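Local coordinates for protein Myo-inositol 2-dehydrogenase (Thermotoga maritima, PDB 3EZY) that catalyses the NAD(+)-dependent oxidation of myo-inositol to scyllo-inosose, probably as a step in myo-inositol breakdown, at residues E79-C84 against D105-E110; L99-V104 against D308-L313; P158-I163 against D201-K206. One frame throughout, in Å; residues are numbered along the deposited sequence.

Interaction 1 of 3, residues E79-C84 against D105-E110; sequences ELVIAC and DRMIEE
I82 and M107 face each other where helices 77-86 and 101-114 run side by side, their segment axes 9.0 Å apart and only 12° from parallel. These helices flank strand 90-94 in the chain, and their pairing on one face of the parallel sheet is the layering expected of a Rossmann fold. I82 makes the widest contact. Its CG1 stands 4.2 Å from M107 CA, over the helix backbone, while its CG2 lies 3.9 Å from CG of E110, one turn further along. A branched chain suits this place because one branch can reach each of two successive turns. An alanine here would probably open a gap between the helices where CG1 and CG2 stood and strip E110 CG of the cover that I82 gives it. M107 directs its thioether chain across the V81 side chain at about a right angle. The bend at chi3 (79°) turns its methyl CE to V81, 3.9 Å from CG2, and the compact V81 fills the layer between this methyl and strand 90-94, where it touches V91 and C93. At the outer border, R106 has two conformers; in one, NH2 lies 2.7 Å from E110 OE2 in a salt bridge and I82 CD1 lies over a guanidinium face, but both rest on that conformer and are doubtful. No hydrogen bond joins the two segments: the helices are held by dispersion and by the burial of V81 and M107, with the partly exposed I82 and the methylenes of E110 extending the apolar seam outward.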
loop_
_atom_site.group_PDB
_atom_site.type_symbol
_atom_site.label_atom_id
_atom_site.label_comp_id
_atom_site.label_asym_id
_atom_site.label_seq_id
_atom_site.Cartn_x
_atom_site.Cartn_y
_atom_site.Cartn_z
ATOM N N GLU A 79 -19.860 42.933 -7.564
ATOM C CA GLU A 79 -20.770 43.623 -8.465
ATOM C C GLU A 79 -21.709 42.675 -9.218
ATOM O O GLU A 79 -22.904 42.915 -9.289
ATOM C CB GLU A 79 -20.011 44.482 -9.479
ATOM C CG GLU A 79 -20.984 45.044 -10.543
ATOM C CD GLU A 79 -20.259 45.602 -11.766
ATOM O OE1 GLU A 79 -20.902 45.775 -12.831
ATOM O OE2 GLU A 79 -19.033 45.856 -11.657
ATOM N N LEU A 80 -21.165 41.613 -9.791
ATOM C CA LEU A 80 -21.956 40.676 -10.539
ATOM C C LEU A 80 -22.937 39.927 -9.687
ATOM O O LEU A 80 -24.073 39.725 -10.107
ATOM C CB LEU A 80 -21.073 39.684 -11.309
ATOM C CG LEU A 80 -20.227 40.418 -12.369
ATOM C CD1 LEU A 80 -19.209 39.481 -13.013
ATOM C CD2 LEU A 80 -21.207 41.054 -13.407
ATOM N N VAL A 81 -22.520 39.475 -8.505
ATOM C CA VAL A 81 -23.456 38.707 -7.664
ATOM C C VAL A 81 -24.607 39.628 -7.170
ATOM O O VAL A 81 -25.760 39.210 -7.076
ATOM C CB VAL A 81 -22.725 38.062 -6.468
ATOM C CG1 VAL A 81 -23.764 37.635 -5.367
ATOM C CG2 VAL A 81 -21.896 36.853 -6.933
ATOM N N ILE A 82 -24.288 40.869 -6.825
ATOM C CA ILE A 82 -25.378 41.781 -6.393
ATOM C C ILE A 82 -26.351 42.094 -7.547
ATOM O O ILE A 82 -27.571 42.142 -7.363
ATOM C CB ILE A 82 -24.822 43.073 -5.744
ATOM C CG1 ILE A 82 -24.089 42.718 -4.453
ATOM C CG2 ILE A 82 -25.985 44.105 -5.493
ATOM C CD1 ILE A 82 -23.294 43.831 -3.872
ATOM N N ALA A 83 -25.798 42.260 -8.739
ATOM C CA ALA A 83 -26.562 42.375 -9.970
ATOM C C ALA A 83 -27.455 41.145 -10.231
ATOM O O ALA A 83 -28.619 41.286 -10.643
ATOM C CB ALA A 83 -25.585 42.603 -11.169
ATOM N N CYS A 84 -26.965 39.923 -9.998
ATOM C CA CYS A 84 -27.892 38.776 -10.083
ATOM C C CYS A 84 -29.044 38.911 -9.073
ATOM O O CYS A 84 -30.181 38.543 -9.373
ATOM C CB CYS A 84 -27.190 37.423 -9.844
ATOM S SG CYS A 84 -25.925 37.013 -11.045
ATOM N N ASP A 105 -20.439 40.709 2.986
ATOM C CA ASP A 105 -21.679 40.965 3.770
ATOM C C ASP A 105 -22.769 41.518 2.848
ATOM O O ASP A 105 -23.926 41.133 2.920
ATOM C CB ASP A 105 -21.413 41.903 4.980
ATOM C CG ASP A 105 -20.742 41.168 6.173
ATOM O OD1 ASP A 105 -21.015 39.949 6.377
ATOM O OD2 ASP A 105 -19.923 41.801 6.901
ATOM N N ARG A 106 -22.397 42.398 1.941
ATOM C CA ARG A 106 -23.375 42.939 0.988
ATOM C C ARG A 106 -23.942 41.892 0.035
ATOM O O ARG A 106 -25.157 41.859 -0.239
ATOM C CB ARG A 106 -22.782 44.086 0.184
ATOM C CG ARG A 106 -23.245 45.457 0.650
ATOM C CD ARG A 106 -23.526 46.362 -0.542
ATOM N NE ARG A 106 -24.928 46.314 -0.952
ATOM C CZ ARG A 106 -25.392 46.920 -2.041
ATOM N NH1 ARG A 106 -24.557 47.610 -2.811
ATOM N NH2 ARG A 106 -26.681 46.843 -2.360
ATOM N N MET A 107 -23.063 41.025 -0.481
ATOM C CA MET A 107 -23.458 39.912 -1.375
ATOM C C MET A 107 -24.508 39.013 -0.698
ATOM O O MET A 107 -25.565 38.693 -1.256
ATOM C CB MET A 107 -22.183 39.109 -1.762
ATOM C CG MET A 107 -21.158 39.883 -2.647
ATOM S SD MET A 107 -19.439 39.217 -2.734
ATOM C CE MET A 107 -19.751 37.899 -3.897
ATOM N N ILE A 108 -24.214 38.588 0.524
ATOM C CA ILE A 108 -25.148 37.803 1.315
ATOM C C ILE A 108 -26.461 38.556 1.606
ATOM O O ILE A 108 -27.537 38.019 1.401
ATOM C CB ILE A 108 -24.489 37.396 2.647
ATOM C CG1 ILE A 108 -23.361 36.369 2.416
ATOM C CG2 ILE A 108 -25.531 36.892 3.637
ATOM C CD1 ILE A 108 -22.410 36.209 3.624
ATOM N N GLU A 109 -26.379 39.809 2.064
ATOM C CA GLU A 109 -27.600 40.641 2.255
ATOM C C GLU A 109 -28.524 40.752 1.031
ATOM O O GLU A 109 -29.724 40.534 1.114
ATOM C CB GLU A 109 -27.187 42.064 2.601
ATOM C CG GLU A 109 -28.032 42.723 3.674
ATOM C CD GLU A 109 -27.247 42.862 5.000
ATOM O OE1 GLU A 109 -25.986 42.825 4.928
ATOM O OE2 GLU A 109 -27.888 43.019 6.088
ATOM N N GLU A 110 -27.956 41.124 -0.111
ATOM C CA GLU A 110 -28.763 41.318 -1.345
ATOM C C GLU A 110 -29.382 40.045 -1.902
ATOM O O GLU A 110 -30.561 40.026 -2.305
ATOM C CB GLU A 110 -27.940 42.026 -2.413
ATOM C CG GLU A 110 -27.366 43.323 -1.904
ATOM C CD GLU A 110 -28.415 44.433 -1.932
ATOM O OE1 GLU A 110 -29.241 44.412 -2.856
ATOM O OE2 GLU A 110 -28.424 45.295 -1.023
#

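Interaction 2 of 3, residues L99-V104 against D308-L313; sequences LNLADV and DGKMAL
The backbones of V104 and K310 come within 6.4 Å at their CA atoms, and those of L99 and L313 within 7.1 Å, so the opening of helix 101-114 lies against a turn of helix 306-325. N100 caps the first of these helices: its OD1 accepts from D103 N at 2.9 Å, in the carbonyl plane and on a lone pair, and more weakly from A102 N. Asparagine suits an N-cap because its short amide reaches back to backbone N-H groups that lack a helical acceptor. L313 carries much of the packing. Its chi1 of 178° sets CG anti to the backbone N, and the CD2 branch beyond it settles 3.9 Å from V104 CG2 and equally near L101 N. The V104 and L313 side chains run alongside one another in opposite senses, which brings these methyls together. The other V104 methyl, CG1, meets K310 CB at 3.8 Å, and L101 CD1 packs on K310 CG at 4.0 Å. The extended lysine thus lends its methylenes to two apolar partners while carrying its NZ to a salt bridge with D105 OD1. L99 O, close to L313, accepts a hydrogen bond from Y317 OH. Across the two segments themselves the contact is apolar, and its polar links lie at the margins; it ties the NAD-binding Rossmann domain to a helix some 200 residues later by leucines and a valine packed against each other and against the methylenes of K310.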
loop_
_atom_site.group_PDB
_atom_site.type_symbol
_atom_site.label_atom_id
_atom_site.label_comp_id
_atom_site.label_asym_id
_atom_site.label_seq_id
_atom_site.Cartn_x
_atom_site.Cartn_y
_atom_site.Cartn_z
ATOM N N LEU A 99 -12.299 39.242 -1.565
ATOM C CA LEU A 99 -11.292 39.376 -0.535
ATOM C C LEU A 99 -11.674 40.463 0.443
ATOM O O LEU A 99 -10.946 40.704 1.376
ATOM C CB LEU A 99 -9.909 39.695 -1.120
ATOM C CG LEU A 99 -9.506 38.695 -2.212
ATOM C CD1 LEU A 99 -8.236 39.104 -2.995
ATOM C CD2 LEU A 99 -9.449 37.293 -1.693
ATOM N N ASN A 100 -12.821 41.106 0.225
ATOM C CA ASN A 100 -13.242 42.233 1.054
ATOM C C ASN A 100 -14.450 41.860 1.896
ATOM O O ASN A 100 -15.545 41.620 1.392
ATOM C CB ASN A 100 -13.567 43.423 0.158
ATOM C CG ASN A 100 -13.957 44.641 0.947
ATOM O OD1 ASN A 100 -15.071 44.732 1.455
ATOM N ND2 ASN A 100 -13.023 45.584 1.076
ATOM N N LEU A 101 -14.267 41.805 3.199
ATOM C CA LEU A 101 -15.335 41.343 4.069
ATOM C C LEU A 101 -16.639 42.103 3.925
ATOM O O LEU A 101 -17.699 41.524 4.070
ATOM C CB LEU A 101 -14.893 41.422 5.518
ATOM C CG LEU A 101 -16.010 40.925 6.425
ATOM C CD1 LEU A 101 -16.196 39.440 6.133
ATOM C CD2 LEU A 101 -15.671 41.172 7.918
ATOM N N ALA A 102 -16.565 43.409 3.679
ATOM C CA ALA A 102 -17.782 44.221 3.593
ATOM C C ALA A 102 -18.514 43.812 2.328
ATOM O O ALA A 102 -19.696 43.595 2.346
ATOM C CB ALA A 102 -17.436 45.724 3.584
ATOM N N ASP A 103 -17.791 43.648 1.233
ATOM C CA ASP A 103 -18.415 43.095 0.020
ATOM C C ASP A 103 -19.114 41.754 0.229
ATOM O O ASP A 103 -20.200 41.508 -0.302
ATOM C CB ASP A 103 -17.394 42.991 -1.111
ATOM C CG ASP A 103 -17.063 44.349 -1.707
ATOM O OD1 ASP A 103 -17.877 45.281 -1.536
ATOM O OD2 ASP A 103 -16.003 44.495 -2.348
ATOM N N VAL A 104 -18.500 40.860 0.992
ATOM C CA VAL A 104 -19.153 39.581 1.235
ATOM C C VAL A 104 -20.444 39.788 2.016
ATOM O O VAL A 104 -21.435 39.112 1.765
ATOM C CB VAL A 104 -18.207 38.595 2.008
ATOM C CG1 VAL A 104 -18.954 37.339 2.389
ATOM C CG2 VAL A 104 -16.998 38.276 1.133
ATOM N N ASP A 308 -20.603 30.210 4.361
ATOM C CA ASP A 308 -19.391 29.374 4.257
ATOM C C ASP A 308 -18.238 30.177 3.642
ATOM O O ASP A 308 -17.133 30.136 4.143
ATOM C CB ASP A 308 -19.658 28.098 3.412
ATOM C CG ASP A 308 -20.591 27.093 4.112
ATOM O OD1 ASP A 308 -20.445 26.858 5.318
ATOM O OD2 ASP A 308 -21.444 26.486 3.444
ATOM N N GLY A 309 -18.512 30.905 2.554
ATOM C CA GLY A 309 -17.548 31.821 1.942
ATOM C C GLY A 309 -17.046 32.842 2.966
ATOM O O GLY A 309 -15.853 33.081 3.080
ATOM N N LYS A 310 -17.952 33.444 3.724
ATOM C CA LYS A 310 -17.545 34.421 4.741
ATOM C C LYS A 310 -16.608 33.851 5.836
ATOM O O LYS A 310 -15.586 34.461 6.206
ATOM C CB LYS A 310 -18.789 35.026 5.409
ATOM C CG LYS A 310 -18.474 36.193 6.324
ATOM C CD LYS A 310 -19.766 36.845 6.808
ATOM C CE LYS A 310 -19.527 37.842 7.943
ATOM N NZ LYS A 310 -20.873 38.254 8.494
ATOM N N MET A 311 -16.970 32.701 6.386
ATOM C CA MET A 311 -16.159 32.106 7.464
ATOM C C MET A 311 -14.735 31.766 7.007
ATOM O O MET A 311 -13.746 32.011 7.714
ATOM C CB MET A 311 -16.844 30.859 8.012
ATOM C CG MET A 311 -18.217 31.133 8.688
ATOM S SD MET A 311 -18.076 32.249 10.153
ATOM C CE MET A 311 -16.434 31.744 10.831
ATOM N N ALA A 312 -14.618 31.199 5.824
ATOM C CA ALA A 312 -13.284 30.891 5.281
ATOM C C ALA A 312 -12.449 32.167 5.136
ATOM O O ALA A 312 -11.259 32.161 5.397
ATOM C CB ALA A 312 -13.418 30.213 3.953
ATOM N N LEU A 313 -13.069 33.249 4.681
ATOM C CA LEU A 313 -12.360 34.532 4.552
ATOM C C LEU A 313 -11.928 35.065 5.918
ATOM O O LEU A 313 -10.826 35.558 6.060
ATOM C CB LEU A 313 -13.228 35.590 3.859
ATOM C CG LEU A 313 -12.620 36.997 3.714
ATOM C CD1 LEU A 313 -11.312 36.951 2.915
ATOM C CD2 LEU A 313 -13.627 37.986 3.009
#

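Interaction 3 of 3, residues P158-I163 against D201-K206; sequences PPLDYI and DEEIGK
D201 OD1 accepts from E203 N at 2.8 Å, the N-H meeting it from above the carboxylate plane (65° out of it). This is the N-cap of the short helix 202-206, and aspartate suits it because its short chain reaches a backbone N-H of the first turn with a negative charge that the helix dipole would probably stabilise. The same carboxylate turns OD2 to L160, whose CD1 lies 4.0 Å away. L160 rests chiefly on E203, crossing it at about a right angle, with CD2 3.7 Å from E203 CB. The glutamate chain bends at chi2 (-60°), and its OE2 forms a salt bridge with K206 NZ at 3.1 Å, so its methylenes serve L160 while its charge is answered within its own helix. Deeper in, I163 and I204 cross at about a right angle, CD1 of I163 only 3.5 Å from CG1 of I204, a tight fit between buried branched chains. Both isoleucines also touch D209, in the loop after helix 202-206. The contact therefore joins two short helices of the C-terminal domain: helix 160-164, which follows strand 145-153, and helix 202-206, which bridges the antiparallel neighbours 189-197 and 212-219 of the same mixed sheet.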
loop_
_atom_site.group_PDB
_atom_site.type_symbol
_atom_site.label_atom_id
_atom_site.label_comp_id
_atom_site.label_asym_id
_atom_site.label_seq_id
_atom_site.Cartn_x
_atom_site.Cartn_y
_atom_site.Cartn_z
ATOM N N PRO A 158 1.135 30.152 -8.954
ATOM C CA PRO A 158 0.559 30.973 -10.040
ATOM C C PRO A 158 1.545 32.080 -10.461
ATOM O O PRO A 158 2.606 32.224 -9.846
ATOM C CB PRO A 158 -0.672 31.602 -9.415
ATOM C CG PRO A 158 -0.560 31.433 -7.959
ATOM C CD PRO A 158 0.472 30.379 -7.654
ATOM N N PRO A 159 1.214 32.836 -11.528
ATOM C CA PRO A 159 2.214 33.843 -11.912
ATOM C C PRO A 159 2.283 34.998 -10.899
ATOM O O PRO A 159 1.324 35.281 -10.201
ATOM C CB PRO A 159 1.788 34.285 -13.323
ATOM C CG PRO A 159 0.370 33.798 -13.521
ATOM C CD PRO A 159 0.157 32.642 -12.543
ATOM N N LEU A 160 3.444 35.613 -10.790
ATOM C CA LEU A 160 3.631 36.761 -9.921
ATOM C C LEU A 160 2.516 37.793 -9.969
ATOM O O LEU A 160 2.048 38.237 -8.934
ATOM C CB LEU A 160 4.941 37.441 -10.267
ATOM C CG LEU A 160 6.128 37.282 -9.329
ATOM C CD1 LEU A 160 6.048 35.979 -8.516
ATOM C CD2 LEU A 160 7.395 37.357 -10.178
ATOM N N ASP A 161 2.137 38.217 -11.166
ATOM C CA ASP A 161 1.074 39.217 -11.342
ATOM C C ASP A 161 -0.120 38.854 -10.479
ATOM O O ASP A 161 -0.742 39.689 -9.839
ATOM C CB ASP A 161 0.577 39.172 -12.790
ATOM C CG ASP A 161 1.536 39.805 -13.756
ATOM O OD1 ASP A 161 2.652 40.212 -13.317
ATOM O OD2 ASP A 161 1.159 39.896 -14.959
ATOM N N TYR A 162 -0.485 37.588 -10.555
ATOM C CA TYR A 162 -1.653 37.111 -9.867
ATOM C C TYR A 162 -1.377 37.116 -8.355
ATOM O O TYR A 162 -2.227 37.506 -7.548
ATOM C CB TYR A 162 -2.041 35.711 -10.410
ATOM C CG TYR A 162 -3.128 35.048 -9.593
ATOM C CD1 TYR A 162 -4.456 35.256 -9.907
ATOM C CD2 TYR A 162 -2.822 34.275 -8.472
ATOM C CE1 TYR A 162 -5.461 34.682 -9.153
ATOM C CE2 TYR A 162 -3.843 33.673 -7.699
ATOM C CZ TYR A 162 -5.142 33.892 -8.052
ATOM O OH TYR A 162 -6.178 33.352 -7.339
ATOM N N ILE A 163 -0.175 36.711 -7.968
ATOM C CA ILE A 163 0.152 36.608 -6.549
ATOM C C ILE A 163 -0.017 37.968 -5.857
ATOM O O ILE A 163 -0.604 38.058 -4.772
ATOM C CB ILE A 163 1.549 36.001 -6.313
ATOM C CG1 ILE A 163 1.537 34.509 -6.702
ATOM C CG2 ILE A 163 1.991 36.149 -4.846
ATOM C CD1 ILE A 163 2.806 33.743 -6.246
ATOM N N ASP A 201 10.295 30.569 -4.203
ATOM C CA ASP A 201 10.661 31.666 -5.104
ATOM C C ASP A 201 10.815 33.010 -4.364
ATOM O O ASP A 201 9.834 33.572 -3.884
ATOM C CB ASP A 201 9.609 31.792 -6.218
ATOM C CG ASP A 201 9.842 33.010 -7.145
ATOM O OD1 ASP A 201 10.911 33.666 -7.088
ATOM O OD2 ASP A 201 8.933 33.313 -7.946
ATOM N N GLU A 202 12.042 33.528 -4.286
ATOM C CA GLU A 202 12.299 34.817 -3.624
ATOM C C GLU A 202 11.365 35.946 -4.109
ATOM O O GLU A 202 11.075 36.871 -3.353
ATOM C CB GLU A 202 13.770 35.224 -3.779
ATOM C CG GLU A 202 14.065 35.747 -5.178
ATOM C CD GLU A 202 15.527 36.160 -5.356
ATOM O OE1 GLU A 202 15.970 36.232 -6.528
ATOM O OE2 GLU A 202 16.224 36.384 -4.326
ATOM N N GLU A 203 10.863 35.856 -5.341
ATOM C CA GLU A 203 9.921 36.867 -5.864
ATOM C C GLU A 203 8.607 36.927 -5.084
ATOM O O GLU A 203 8.048 38.010 -4.867
ATOM C CB GLU A 203 9.638 36.663 -7.355
ATOM C CG GLU A 203 10.825 36.985 -8.290
ATOM C CD GLU A 203 11.310 38.448 -8.188
ATOM O OE1 GLU A 203 10.478 39.407 -8.226
ATOM O OE2 GLU A 203 12.545 38.637 -8.056
ATOM N N ILE A 204 8.119 35.762 -4.646
ATOM C CA ILE A 204 6.940 35.700 -3.820
ATOM C C ILE A 204 7.207 36.476 -2.543
ATOM O O ILE A 204 6.342 37.204 -2.056
ATOM C CB ILE A 204 6.515 34.208 -3.588
ATOM C CG1 ILE A 204 6.077 33.600 -4.933
ATOM C CG2 ILE A 204 5.441 34.065 -2.538
ATOM C CD1 ILE A 204 6.179 32.091 -4.991
ATOM N N GLY A 205 8.407 36.331 -1.997
ATOM C CA GLY A 205 8.771 37.041 -0.763
ATOM C C GLY A 205 8.826 38.547 -0.957
ATOM O O GLY A 205 8.349 39.318 -0.119
ATOM N N LYS A 206 9.391 38.951 -2.094
ATOM C CA LYS A 206 9.534 40.360 -2.446
ATOM C C LYS A 206 8.165 40.989 -2.672
ATOM O O LYS A 206 7.936 42.162 -2.355
ATOM C CB LYS A 206 10.474 40.500 -3.649
ATOM C CG LYS A 206 11.929 40.306 -3.224
ATOM C CD LYS A 206 12.836 39.804 -4.354
ATOM C CE LYS A 206 12.782 40.729 -5.555
ATOM N NZ LYS A 206 14.062 40.727 -6.357
#

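How the interactions relate
Interactions 1 and 2 share helix 101-114, using successive turns of it, and their centres are 12 Å apart. The 2.7 Å salt bridge from K310 NZ to D105 OD1 joins them directly, and K310 CD packs on I108 CD1 at 4.2 Å. Helices 77-86, 101-114 and 306-325 are thus connected in one series. Interaction 3 belongs to the C-terminal domain, its centre 24 Å from that of interaction 2 and 31 Å from that of interaction 1, with nearest atoms about 7 and 15 Å away. Its Y162 nevertheless touches K95, just past strand 90-94; K95 lies in the Glu-Lys-Pro motif of this family, so helix 160-164 probably borders the active-site cleft between the domains.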